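Local coordinates for putative mandelate racemase (Zymomonas mobilis, PDB 2OX4), which binds magnesium and probably acts as a lyase, perhaps a dehydratase, of the mandelate racemase branch of the enolase superfamily, at residues I10-T15 with A50-L55; K56-L61 with S96-A101; D66-E71 with G107-L112; A72-L77 with G296-K301. One frame throughout, in Å; residues are numbered along the deposited sequence.

Contact 1 (I10-T15 with A50-L55)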
loop_
_atom_site.group_PDB
_atom_site.type_symbol
_atom_site.label_atom_id
_atom_site.label_comp_id
_atom_site.label_asym_id
_atom_site.label_seq_id
_atom_site.Cartn_x
_atom_site.Cartn_y
_atom_site.Cartn_z
ATOM N N ILE C 10 18.132 27.891 -36.411
ATOM C CA ILE C 10 18.568 26.708 -35.664
ATOM C C ILE C 10 19.923 26.255 -36.187
ATOM O O ILE C 10 20.091 26.070 -37.389
ATOM C CB ILE C 10 17.532 25.547 -35.763
ATOM C CG1 ILE C 10 16.176 26.003 -35.226
ATOM C CG2 ILE C 10 18.019 24.306 -35.004
ATOM C CD1 ILE C 10 15.022 25.447 -36.022
ATOM N N PHE C 11 20.876 26.080 -35.275
ATOM C CA PHE C 11 22.253 25.740 -35.632
ATOM C C PHE C 11 22.580 24.369 -35.068
ATOM O O PHE C 11 22.734 24.219 -33.858
ATOM C CB PHE C 11 23.225 26.760 -35.016
ATOM C CG PHE C 11 22.942 28.186 -35.398
ATOM C CD1 PHE C 11 22.031 28.955 -34.672
ATOM C CD2 PHE C 11 23.611 28.775 -36.464
ATOM C CE1 PHE C 11 21.765 30.270 -35.019
ATOM C CE2 PHE C 11 23.353 30.090 -36.821
ATOM C CZ PHE C 11 22.436 30.847 -36.098
ATOM N N HIS C 12 22.678 23.369 -35.936
ATOM C CA HIS C 12 23.156 22.065 -35.507
ATOM C C HIS C 12 24.668 22.029 -35.815
ATOM O O HIS C 12 25.087 21.800 -36.960
ATOM C CB HIS C 12 22.376 20.936 -36.202
ATOM C CG HIS C 12 22.712 19.564 -35.699
ATOM N ND1 HIS C 12 22.316 18.413 -36.352
ATOM C CD2 HIS C 12 23.408 19.156 -34.607
ATOM C CE1 HIS C 12 22.754 17.358 -35.687
ATOM N NE2 HIS C 12 23.419 17.778 -34.625
ATOM N N VAL C 13 25.461 22.322 -34.789
ATOM C CA VAL C 13 26.895 22.619 -34.952
ATOM C C VAL C 13 27.602 21.371 -35.471
ATOM O O VAL C 13 27.310 20.255 -35.021
ATOM C CB VAL C 13 27.541 23.089 -33.620
ATOM C CG1 VAL C 13 29.058 23.325 -33.800
ATOM C CG2 VAL C 13 26.879 24.368 -33.133
ATOM N N HIS C 14 28.498 21.557 -36.446
ATOM C CA HIS C 14 29.265 20.447 -37.011
ATOM C C HIS C 14 30.137 19.759 -35.964
ATOM O O HIS C 14 30.499 20.368 -34.952
ATOM C CB HIS C 14 30.126 20.942 -38.179
ATOM C CG HIS C 14 29.333 21.412 -39.360
ATOM N ND1 HIS C 14 29.851 22.271 -40.308
ATOM C CD2 HIS C 14 28.064 21.141 -39.749
ATOM C CE1 HIS C 14 28.932 22.510 -41.229
ATOM N NE2 HIS C 14 27.840 21.835 -40.915
ATOM N N THR C 15 30.468 18.493 -36.213
ATOM C CA THR C 15 31.196 17.663 -35.243
ATOM C C THR C 15 32.343 18.415 -34.578
ATOM O O THR C 15 33.218 18.955 -35.255
ATOM C CB THR C 15 31.728 16.382 -35.902
ATOM O OG1 THR C 15 30.646 15.716 -36.550
ATOM C CG2 THR C 15 32.352 15.445 -34.865
ATOM N N ALA C 50 17.615 14.843 -34.375
ATOM C CA ALA C 50 16.217 14.822 -33.946
ATOM C C ALA C 50 15.890 16.113 -33.181
ATOM O O ALA C 50 14.811 16.668 -33.340
ATOM C CB ALA C 50 15.943 13.591 -33.090
ATOM N N ALA C 51 16.834 16.581 -32.365
ATOM C CA ALA C 51 16.710 17.879 -31.703
ATOM C C ALA C 51 16.611 19.034 -32.719
ATOM O O ALA C 51 15.753 19.908 -32.591
ATOM C CB ALA C 51 17.879 18.102 -30.718
ATOM N N ALA C 52 17.459 19.022 -33.750
ATOM C CA ALA C 52 17.373 20.058 -34.778
ATOM C C ALA C 52 16.010 20.014 -35.478
ATOM O O ALA C 52 15.417 21.058 -35.763
ATOM C CB ALA C 52 18.523 19.921 -35.784
ATOM N N GLY C 53 15.510 18.798 -35.725
ATOM C CA GLY C 53 14.230 18.602 -36.396
ATOM C C GLY C 53 13.036 19.018 -35.552
ATOM O O GLY C 53 12.097 19.631 -36.065
ATOM N N ILE C 54 13.064 18.703 -34.256
ATOM C CA ILE C 54 11.971 19.147 -33.376
ATOM C C ILE C 54 11.880 20.674 -33.292
ATOM O O ILE C 54 10.774 21.240 -33.254
ATOM C CB ILE C 54 11.963 18.474 -31.960
ATOM C CG1 ILE C 54 10.561 18.543 -31.331
ATOM C CG2 ILE C 54 12.960 19.140 -31.000
ATOM C CD1 ILE C 54 9.529 17.652 -31.961
ATOM N N LEU C 55 13.038 21.340 -33.283
ATOM C CA LEU C 55 13.055 22.801 -33.201
ATOM C C LEU C 55 12.457 23.404 -34.467
ATOM O O LEU C 55 11.651 24.341 -34.398
ATOM C CB LEU C 55 14.477 23.313 -32.959
ATOM C CG LEU C 55 15.033 22.991 -31.568
ATOM C CD1 LEU C 55 16.516 23.335 -31.521
ATOM C CD2 LEU C 55 14.270 23.781 -30.501
#
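Ile10 and Leu55 cross obliquely where strand 5-13 faces helix 48-62, and both branches of the isoleucine are used. The longer one, with CG1 beside the backbone N (chi1 -59°), lies over the root of the leucine: Ile10 CD1 comes within 3.8 Å of Leu55 CB. The same methyl, Ile10 CD1, is 3.6 Å from the backbone atom Leu55 C. The short branch rests with Ile10 CG2 3.9 Å from Leu55 CD1. The second torsion of Ile10 (chi2 142°) is well short of fully staggered, so fitting its end methyl against the helix backbone seems to carry a small conformational cost. With an alanine here, Leu55 would probably lose its cover from the strand at both CB and CD1, leaving a gap between strand and helix.

One step along the same strand face, His12 meets the helix through its root. Its CB is 4.0 Å from Ala52 CB, and the same methyl lies obliquely to the imidazole, 4.1 Å from His12 ND1; the ring's NE2 is hydrogen-bonded to a bound glycerol, probably from the crystallisation liquor. The small alanine lets the helix come close, the local axes passing 8.9 Å apart. Across the helix, Ala50 and Ile54 pack on a second subunit. Running nearly antiparallel (175°), strand and helix belong to the two layers of the alpha+beta N-terminal domain, in which a three-stranded antiparallel meander, part of a larger antiparallel sheet, is backed by helices, as in enolase superfamily proteins.

Contact 2 (K56-L61 with S96-A101)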
loop_
_atom_site.group_PDB
_atom_site.type_symbol
_atom_site.label_atom_id
_atom_site.label_comp_id
_atom_site.label_asym_id
_atom_site.label_seq_id
_atom_site.Cartn_x
_atom_site.Cartn_y
_atom_site.Cartn_z
ATOM N N LYS C 56 12.804 22.818 -35.612
ATOM C CA LYS C 56 12.231 23.224 -36.892
ATOM C C LYS C 56 10.705 23.067 -36.898
ATOM O O LYS C 56 9.984 23.950 -37.364
ATOM C CB LYS C 56 12.885 22.430 -38.034
ATOM C CG LYS C 56 12.270 22.640 -39.420
ATOM C CD LYS C 56 12.929 21.738 -40.463
ATOM C CE LYS C 56 12.029 21.578 -41.688
ATOM N NZ LYS C 56 11.395 20.218 -41.810
ATOM N N ASP C 57 10.208 21.954 -36.364
ATOM C CA ASP C 57 8.762 21.714 -36.387
ATOM C C ASP C 57 8.005 22.647 -35.444
ATOM O O ASP C 57 6.949 23.186 -35.807
ATOM C CB ASP C 57 8.464 20.259 -36.055
ATOM C CG ASP C 57 8.774 19.327 -37.221
ATOM O OD1 ASP C 57 8.973 19.806 -38.359
ATOM O OD2 ASP C 57 8.836 18.112 -36.994
ATOM N N TYR C 58 8.550 22.845 -34.248
ATOM C CA TYR C 58 7.911 23.734 -33.266
ATOM C C TYR C 58 7.919 25.181 -33.741
ATOM O O TYR C 58 7.016 25.952 -33.399
ATOM C CB TYR C 58 8.591 23.674 -31.899
ATOM C CG TYR C 58 8.367 22.403 -31.097
ATOM C CD1 TYR C 58 9.062 22.189 -29.903
ATOM C CD2 TYR C 58 7.470 21.418 -31.524
ATOM C CE1 TYR C 58 8.873 21.036 -29.147
ATOM C CE2 TYR C 58 7.285 20.259 -30.777
ATOM C CZ TYR C 58 7.981 20.076 -29.595
ATOM O OH TYR C 58 7.799 18.924 -28.855
ATOM N N ALA C 59 8.938 25.533 -34.525
ATOM C CA ALA C 59 9.139 26.918 -34.990
ATOM C C ALA C 59 7.904 27.445 -35.710
ATOM O O ALA C 59 7.521 28.606 -35.532
ATOM C CB ALA C 59 10.386 27.026 -35.897
ATOM N N ALA C 60 7.249 26.574 -36.479
ATOM C CA ALA C 60 5.999 26.929 -37.151
ATOM C C ALA C 60 4.886 27.421 -36.221
ATOM O O ALA C 60 4.076 28.254 -36.615
ATOM C CB ALA C 60 5.509 25.781 -38.022
ATOM N N LEU C 61 4.850 26.914 -34.991
ATOM C CA LEU C 61 3.822 27.291 -34.024
ATOM C C LEU C 61 4.181 28.574 -33.282
ATOM O O LEU C 61 3.341 29.145 -32.579
ATOM C CB LEU C 61 3.595 26.162 -33.007
ATOM C CG LEU C 61 2.658 24.995 -33.373
ATOM C CD1 LEU C 61 3.013 24.328 -34.698
ATOM C CD2 LEU C 61 2.658 23.971 -32.255
ATOM N N SER C 96 12.325 23.084 -24.272
ATOM C CA SER C 96 13.386 23.639 -23.418
ATOM C C SER C 96 14.141 24.756 -24.130
ATOM O O SER C 96 14.345 25.833 -23.558
ATOM C CB SER C 96 14.400 22.561 -23.044
ATOM O OG SER C 96 13.813 21.503 -22.303
ATOM N N ALA C 97 14.571 24.490 -25.365
ATOM C CA ALA C 97 15.490 25.410 -26.041
ATOM C C ALA C 97 14.791 26.729 -26.321
ATOM O O ALA C 97 15.340 27.812 -26.065
ATOM C CB ALA C 97 16.068 24.791 -27.317
ATOM N N PHE C 98 13.554 26.641 -26.796
ATOM C CA PHE C 98 12.739 27.819 -27.008
ATOM C C PHE C 98 12.495 28.596 -25.719
ATOM O O PHE C 98 12.645 29.820 -25.689
ATOM C CB PHE C 98 11.432 27.444 -27.719
ATOM C CG PHE C 98 11.608 27.241 -29.195
ATOM C CD1 PHE C 98 11.396 26.003 -29.774
ATOM C CD2 PHE C 98 12.024 28.303 -30.001
ATOM C CE1 PHE C 98 11.561 25.831 -31.151
ATOM C CE2 PHE C 98 12.190 28.137 -31.380
ATOM C CZ PHE C 98 11.967 26.904 -31.950
ATOM N N ASP C 99 12.167 27.882 -24.647
ATOM C CA ASP C 99 11.889 28.526 -23.363
ATOM C C ASP C 99 13.088 29.352 -22.871
ATOM O O ASP C 99 12.924 30.492 -22.442
ATOM C CB ASP C 99 11.422 27.492 -22.323
ATOM C CG ASP C 99 10.996 28.138 -21.024
ATOM O OD1 ASP C 99 9.834 28.593 -20.923
ATOM O OD2 ASP C 99 11.840 28.190 -20.119
ATOM N N ILE C 100 14.292 28.788 -22.989
ATOM C CA ILE C 100 15.517 29.493 -22.602
ATOM C C ILE C 100 15.651 30.807 -23.414
ATOM O O ILE C 100 15.901 31.881 -22.842
ATOM C CB ILE C 100 16.773 28.584 -22.759
ATOM C CG1 ILE C 100 16.720 27.410 -21.762
ATOM C CG2 ILE C 100 18.081 29.402 -22.534
ATOM C CD1 ILE C 100 17.690 26.239 -22.100
ATOM N N ALA C 101 15.445 30.722 -24.726
ATOM C CA ALA C 101 15.533 31.907 -25.601
ATOM C C ALA C 101 14.472 32.972 -25.255
ATOM O O ALA C 101 14.749 34.181 -25.305
ATOM C CB ALA C 101 15.421 31.498 -27.048
#
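Phe98 reaches from helix 89-110 to the backbone side of Tyr58 and Ala59 on helix 48-62, and the contact is wholly apolar. The far end of its ring does the touching: Phe98 CE1 lies 3.7 Å from Tyr58 CB, while Phe98 CZ sits 4.2 Å from Ala59 CA and 4.3 Å from Ala59 CB. Both partners approach the phenylalanine ring obliquely.

Between the two aromatic groups the encounter is at an edge. Phe98 CD1 lies near the plane of the tyrosine ring, beside its rim. Tyr58 holds its CG next to its own backbone N (chi1 -72°), which carries the phenol off past the phenylalanine and leaves the CB as its nearest atom.

In the N-terminal domain of this enolase superfamily protein, these helices cover a beta-meander, and Phe98 fills the space between them: it also packs on Leu55 and Leu62 of helix 48-62 and on Val26 and Val28 of strand 24-30.

Polar interactions lie at the margins. Tyr58 OH is hydrogen-bonded to the backbone O of Ile91, an earlier residue of helix 89-110, which ties the phenol to the same helix that Phe98 comes from. On the outer side, Lys56 and Asp57 both hydrogen-bond Ser49 of a second subunit.

Contact 3 (D66-E71 with G107-L112)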
loop_
_atom_site.group_PDB
_atom_site.type_symbol
_atom_site.label_atom_id
_atom_site.label_comp_id
_atom_site.label_asym_id
_atom_site.label_seq_id
_atom_site.Cartn_x
_atom_site.Cartn_y
_atom_site.Cartn_z
ATOM N N ASP C 66 4.128 36.127 -28.702
ATOM C CA ASP C 66 4.764 37.038 -27.761
ATOM C C ASP C 66 5.634 36.229 -26.797
ATOM O O ASP C 66 5.113 35.458 -25.981
ATOM C CB ASP C 66 3.683 37.772 -26.969
ATOM C CG ASP C 66 4.236 38.858 -26.053
ATOM O OD1 ASP C 66 5.454 38.910 -25.797
ATOM O OD2 ASP C 66 3.428 39.688 -25.594
ATOM N N PRO C 67 6.963 36.420 -26.871
ATOM C CA PRO C 67 7.903 35.684 -26.012
ATOM C C PRO C 67 7.732 35.912 -24.497
ATOM O O PRO C 67 8.299 35.163 -23.707
ATOM C CB PRO C 67 9.277 36.169 -26.493
ATOM C CG PRO C 67 9.010 37.471 -27.177
ATOM C CD PRO C 67 7.657 37.352 -27.783
ATOM N N PHE C 68 6.971 36.932 -24.095
ATOM C CA PHE C 68 6.597 37.102 -22.686
ATOM C C PHE C 68 5.581 36.075 -22.187
ATOM O O PHE C 68 5.470 35.850 -20.981
ATOM C CB PHE C 68 6.102 38.520 -22.389
ATOM C CG PHE C 68 7.216 39.461 -22.022
ATOM C CD1 PHE C 68 8.108 39.904 -22.994
ATOM C CD2 PHE C 68 7.408 39.850 -20.701
ATOM C CE1 PHE C 68 9.165 40.751 -22.658
ATOM C CE2 PHE C 68 8.460 40.702 -20.357
ATOM C CZ PHE C 68 9.337 41.147 -21.344
ATOM N N ASN C 69 4.854 35.453 -23.115
ATOM C CA ASN C 69 3.819 34.470 -22.749
ATOM C C ASN C 69 4.405 33.075 -22.599
ATOM O O ASN C 69 3.975 32.133 -23.257
ATOM C CB ASN C 69 2.679 34.482 -23.774
ATOM C CG ASN C 69 1.839 35.739 -23.674
ATOM O OD1 ASN C 69 1.779 36.367 -22.616
ATOM N ND2 ASN C 69 1.196 36.121 -24.773
ATOM N N THR C 70 5.411 32.947 -21.739
ATOM C CA THR C 70 6.118 31.677 -21.607
ATOM C C THR C 70 5.216 30.554 -21.085
ATOM O O THR C 70 5.344 29.434 -21.539
ATOM C CB THR C 70 7.366 31.775 -20.730
ATOM O OG1 THR C 70 7.094 32.609 -19.598
ATOM C CG2 THR C 70 8.557 32.314 -21.529
ATOM N N GLU C 71 4.299 30.858 -20.170
ATOM C CA GLU C 71 3.389 29.821 -19.645
ATOM C C GLU C 71 2.461 29.268 -20.725
ATOM O O GLU C 71 2.340 28.043 -20.898
ATOM C CB GLU C 71 2.577 30.338 -18.441
ATOM C CG GLU C 71 3.391 30.531 -17.164
ATOM C CD GLU C 71 3.887 29.214 -16.533
ATOM O OE1 GLU C 71 3.247 28.153 -16.715
ATOM O OE2 GLU C 71 4.911 29.255 -15.834
ATOM N N GLY C 107 14.726 39.232 -20.427
ATOM C CA GLY C 107 15.804 39.918 -19.733
ATOM C C GLY C 107 16.347 41.092 -20.524
ATOM O O GLY C 107 16.535 42.184 -19.987
ATOM N N LYS C 108 16.570 40.873 -21.815
ATOM C CA LYS C 108 17.047 41.935 -22.690
ATOM C C LYS C 108 16.036 43.073 -22.820
ATOM O O LYS C 108 16.409 44.253 -22.767
ATOM C CB LYS C 108 17.409 41.371 -24.048
ATOM C CG LYS C 108 18.677 40.557 -24.050
ATOM C CD LYS C 108 19.023 40.209 -25.474
ATOM C CE LYS C 108 20.143 39.198 -25.528
ATOM N NZ LYS C 108 20.446 38.913 -26.959
ATOM N N ALA C 109 14.756 42.721 -22.951
ATOM C CA ALA C 109 13.672 43.713 -23.011
ATOM C C ALA C 109 13.596 44.582 -21.760
ATOM O O ALA C 109 13.306 45.774 -21.846
ATOM C CB ALA C 109 12.315 43.035 -23.278
ATOM N N LEU C 110 13.874 43.988 -20.607
ATOM C CA LEU C 110 13.716 44.667 -19.323
ATOM C C LEU C 110 15.042 45.199 -18.759
ATOM O O LEU C 110 15.067 45.783 -17.663
ATOM C CB LEU C 110 13.033 43.736 -18.309
ATOM C CG LEU C 110 11.648 43.244 -18.725
ATOM C CD1 LEU C 110 11.145 42.188 -17.764
ATOM C CD2 LEU C 110 10.656 44.412 -18.858
ATOM N N ASN C 111 16.123 44.989 -19.515
ATOM C CA ASN C 111 17.483 45.344 -19.107
ATOM C C ASN C 111 17.847 44.713 -17.754
ATOM O O ASN C 111 18.312 45.388 -16.820
ATOM C CB ASN C 111 17.650 46.875 -19.073
ATOM C CG ASN C 111 19.095 47.301 -19.109
ATOM O OD1 ASN C 111 19.910 46.703 -19.808
ATOM N ND2 ASN C 111 19.425 48.329 -18.345
ATOM N N LEU C 112 17.587 43.413 -17.643
ATOM C CA LEU C 112 17.800 42.688 -16.393
ATOM C C LEU C 112 18.388 41.327 -16.703
ATOM O O LEU C 112 18.004 40.707 -17.698
ATOM C CB LEU C 112 16.478 42.477 -15.646
ATOM C CG LEU C 112 15.902 43.597 -14.776
ATOM C CD1 LEU C 112 14.602 43.118 -14.133
ATOM C CD2 LEU C 112 16.907 44.049 -13.730
#
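The type I beta turn from Asp66 to Asn69, which leads into helix 70-79, presents Phe68 to Ala109 and Leu110 near the C-terminal end of helix 89-110. The phenyl group meets both partners with its rim. Ala109 CB lies in the ring plane, 3.9 Å from Phe68 CE1 and 4.0 Å from Phe68 CZ. Leu110 advances from the opposite direction and also stays near that plane, its methyl CD1 4.0 Å from Phe68 CE2 and its CG 4.1 Å from Phe68 CZ. The outer end of the ring thus points edge-on into the notch between the alanine methyl and the leucine branch.

Two small motifs fix the ends that meet. An Asx turn holds the base of the phenylalanine: Phe68 N gives its hydrogen to Asp66 OD1 at 3.0 Å, from well above the carboxylate plane (50° out of it). On the other side, helix 89-110 closes in a Schellman motif, with Asn111 at positive phi and Leu112 N bonded to Gly107 O at 2.8 Å. With an alanine in place of Phe68, Ala109 and Leu110 would probably face a gap, and the turn would be left with the packing of Pro67 on Phe102 and Ile105, farther back along that helix. The Phe68 side chain also packs on Leu3, while Leu110 meets Leu112 of a third subunit.

Contact 4 (A72-L77 with G296-K301)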
loop_
_atom_site.group_PDB
_atom_site.type_symbol
_atom_site.label_atom_id
_atom_site.label_comp_id
_atom_site.label_asym_id
_atom_site.label_seq_id
_atom_site.Cartn_x
_atom_site.Cartn_y
_atom_site.Cartn_z
ATOM N N ALA C 72 1.842 30.172 -21.478
ATOM C CA ALA C 72 0.907 29.780 -22.538
ATOM C C ALA C 72 1.620 29.041 -23.661
ATOM O O ALA C 72 1.087 28.080 -24.214
ATOM C CB ALA C 72 0.173 31.003 -23.101
ATOM N N ILE C 73 2.815 29.502 -24.019
ATOM C CA ILE C 73 3.541 28.845 -25.092
ATOM C C ILE C 73 3.974 27.430 -24.654
ATOM O O ILE C 73 3.855 26.488 -25.429
ATOM C CB ILE C 73 4.750 29.675 -25.587
ATOM C CG1 ILE C 73 4.275 30.982 -26.265
ATOM C CG2 ILE C 73 5.596 28.839 -26.567
ATOM C CD1 ILE C 73 5.389 32.038 -26.403
ATOM N N TRP C 74 4.456 27.293 -23.422
ATOM C CA TRP C 74 4.887 25.990 -22.905
ATOM C C TRP C 74 3.697 25.046 -22.965
ATOM O O TRP C 74 3.821 23.927 -23.438
ATOM C CB TRP C 74 5.376 26.113 -21.453
ATOM C CG TRP C 74 6.354 25.025 -21.016
ATOM C CD1 TRP C 74 7.724 25.142 -20.893
ATOM C CD2 TRP C 74 6.032 23.684 -20.619
ATOM N NE1 TRP C 74 8.269 23.952 -20.448
ATOM C CE2 TRP C 74 7.250 23.043 -20.267
ATOM C CE3 TRP C 74 4.830 22.964 -20.515
ATOM C CZ2 TRP C 74 7.301 21.705 -19.842
ATOM C CZ3 TRP C 74 4.877 21.629 -20.082
ATOM C CH2 TRP C 74 6.105 21.015 -19.755
ATOM N N GLU C 75 2.536 25.515 -22.514
ATOM C CA GLU C 75 1.338 24.677 -22.518
ATOM C C GLU C 75 0.865 24.360 -23.940
ATOM O O GLU C 75 0.386 23.263 -24.193
ATOM C CB GLU C 75 0.224 25.321 -21.678
ATOM C CG GLU C 75 -1.079 24.486 -21.537
ATOM C CD GLU C 75 -1.016 23.354 -20.486
ATOM O OE1 GLU C 75 0.060 23.074 -19.911
ATOM O OE2 GLU C 75 -2.076 22.726 -20.235
ATOM N N LYS C 76 0.993 25.319 -24.857
ATOM C CA LYS C 76 0.694 25.084 -26.279
ATOM C C LYS C 76 1.577 23.995 -26.892
ATOM O O LYS C 76 1.072 23.070 -27.516
ATOM C CB LYS C 76 0.827 26.393 -27.067
ATOM C CG LYS C 76 0.531 26.297 -28.566
ATOM C CD LYS C 76 0.786 27.657 -29.228
ATOM C CE LYS C 76 0.699 27.578 -30.743
ATOM N NZ LYS C 76 0.849 28.936 -31.358
ATOM N N LEU C 77 2.889 24.100 -26.713
ATOM C CA LEU C 77 3.804 23.034 -27.146
ATOM C C LEU C 77 3.520 21.684 -26.487
ATOM O O LEU C 77 3.698 20.639 -27.116
ATOM C CB LEU C 77 5.264 23.449 -26.967
ATOM C CG LEU C 77 5.636 24.647 -27.861
ATOM C CD1 LEU C 77 7.094 25.057 -27.658
ATOM C CD2 LEU C 77 5.364 24.331 -29.371
ATOM N N GLY C 296 13.198 23.793 -19.946
ATOM C CA GLY C 296 13.605 25.209 -19.931
ATOM C C GLY C 296 13.584 25.791 -18.532
ATOM O O GLY C 296 13.338 25.066 -17.552
ATOM N N PHE C 297 13.837 27.096 -18.422
ATOM C CA PHE C 297 13.716 27.802 -17.130
ATOM C C PHE C 297 12.351 27.575 -16.464
ATOM O O PHE C 297 12.267 27.391 -15.254
ATOM C CB PHE C 297 13.876 29.311 -17.315
ATOM C CG PHE C 297 15.288 29.758 -17.597
ATOM C CD1 PHE C 297 15.600 30.369 -18.811
ATOM C CD2 PHE C 297 16.279 29.631 -16.632
ATOM C CE1 PHE C 297 16.884 30.824 -19.075
ATOM C CE2 PHE C 297 17.579 30.077 -16.893
ATOM C CZ PHE C 297 17.874 30.672 -18.113
ATOM N N THR C 298 11.297 27.620 -17.274
ATOM C CA THR C 298 9.917 27.543 -16.774
ATOM C C THR C 298 9.707 26.237 -16.004
ATOM O O THR C 298 9.199 26.225 -14.865
ATOM C CB THR C 298 8.920 27.676 -17.948
ATOM O OG1 THR C 298 9.059 28.977 -18.528
ATOM C CG2 THR C 298 7.465 27.493 -17.478
ATOM N N GLU C 299 10.139 25.140 -16.610
ATOM C CA GLU C 299 9.912 23.821 -16.021
ATOM C C GLU C 299 10.961 23.459 -14.977
ATOM O O GLU C 299 10.639 22.820 -13.975
ATOM C CB GLU C 299 9.828 22.750 -17.114
ATOM C CG GLU C 299 9.242 21.410 -16.636
ATOM C CD GLU C 299 7.732 21.423 -16.483
ATOM O OE1 GLU C 299 7.096 22.484 -16.639
ATOM O OE2 GLU C 299 7.164 20.339 -16.215
ATOM N N PHE C 300 12.213 23.852 -15.203
ATOM C CA PHE C 300 13.275 23.664 -14.192
ATOM C C PHE C 300 12.810 24.200 -12.841
ATOM O O PHE C 300 12.957 23.535 -11.815
ATOM C CB PHE C 300 14.537 24.419 -14.594
ATOM C CG PHE C 300 15.701 24.237 -13.648
ATOM C CD1 PHE C 300 16.704 23.308 -13.940
ATOM C CD2 PHE C 300 15.835 25.028 -12.502
ATOM C CE1 PHE C 300 17.807 23.156 -13.099
ATOM C CE2 PHE C 300 16.928 24.856 -11.634
ATOM C CZ PHE C 300 17.911 23.927 -11.940
ATOM N N LYS C 301 12.251 25.405 -12.849
ATOM C CA LYS C 301 11.770 26.037 -11.627
ATOM C C LYS C 301 10.684 25.198 -10.963
ATOM O O LYS C 301 10.718 24.964 -9.755
ATOM C CB LYS C 301 11.242 27.442 -11.922
ATOM C CG LYS C 301 11.193 28.354 -10.708
ATOM C CD LYS C 301 11.255 29.818 -11.112
ATOM C CE LYS C 301 10.300 30.662 -10.284
ATOM N NZ LYS C 301 10.606 30.581 -8.830
#
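One face of the Trp74 indole carries the carboxylate of Glu299, laid almost flat upon it with the two planes 13° apart. Glu299 OE1 stands 3.3 Å above the ring plane, displaced toward the rim over the six-membered part, where it is 3.3 Å from Trp74 CZ2; Glu299 CD follows at 3.4 Å from the same carbon. The glutamate chain crosses the tryptophan at about a right angle, and its bend at chi2 (77°) folds the acid back over the indole. Thr298 comes obliquely to the five-membered part, its CB 4.1 Å from Trp74 CD1, the two side chains sliding past each other in opposite directions.

Helix 296-309 belongs to the C-terminal barrel domain and helix 70-79 to the N-terminal domain, so this is an interdomain contact of the two-domain enolase superfamily fold. An anion over an aromatic face is not by itself attractive, but here Arg272 probably tempers it: it forms a salt bridge with Glu299 OE2 and a cation-pi interaction with Trp74. The indole is held in its rotation by Trp74 NE1, which bonds the backbone O of Gly295. Thr298 OG1 is likewise engaged, between Asp99 and the NE1 of Trp103. Within its own domain, Trp74 packs on Phe92 and Ile95 of helix 89-110.

The four contacts form a chain of shared elements: contacts 1 and 2 use helix 48-62, contacts 2 and 3 helix 89-110, contacts 3 and 4 helix 70-79. Contacts 1, 2 and 4 are buried, whereas contact 3 is only partly so. The first three lie within the N-terminal domain and are apolar across their segments; contact 4, bridging to the barrel, brings in charge. Leu55 joins contacts 1 and 2, its CD2 lying 3.5 Å from Phe98 CE1, and Lys76 NZ of contact 4 hydrogen-bonds Leu61 O of contact 2. Contacts 1 and 2 border the second subunit, contacts 3 and 4 the third; all are remote from the magnesium site.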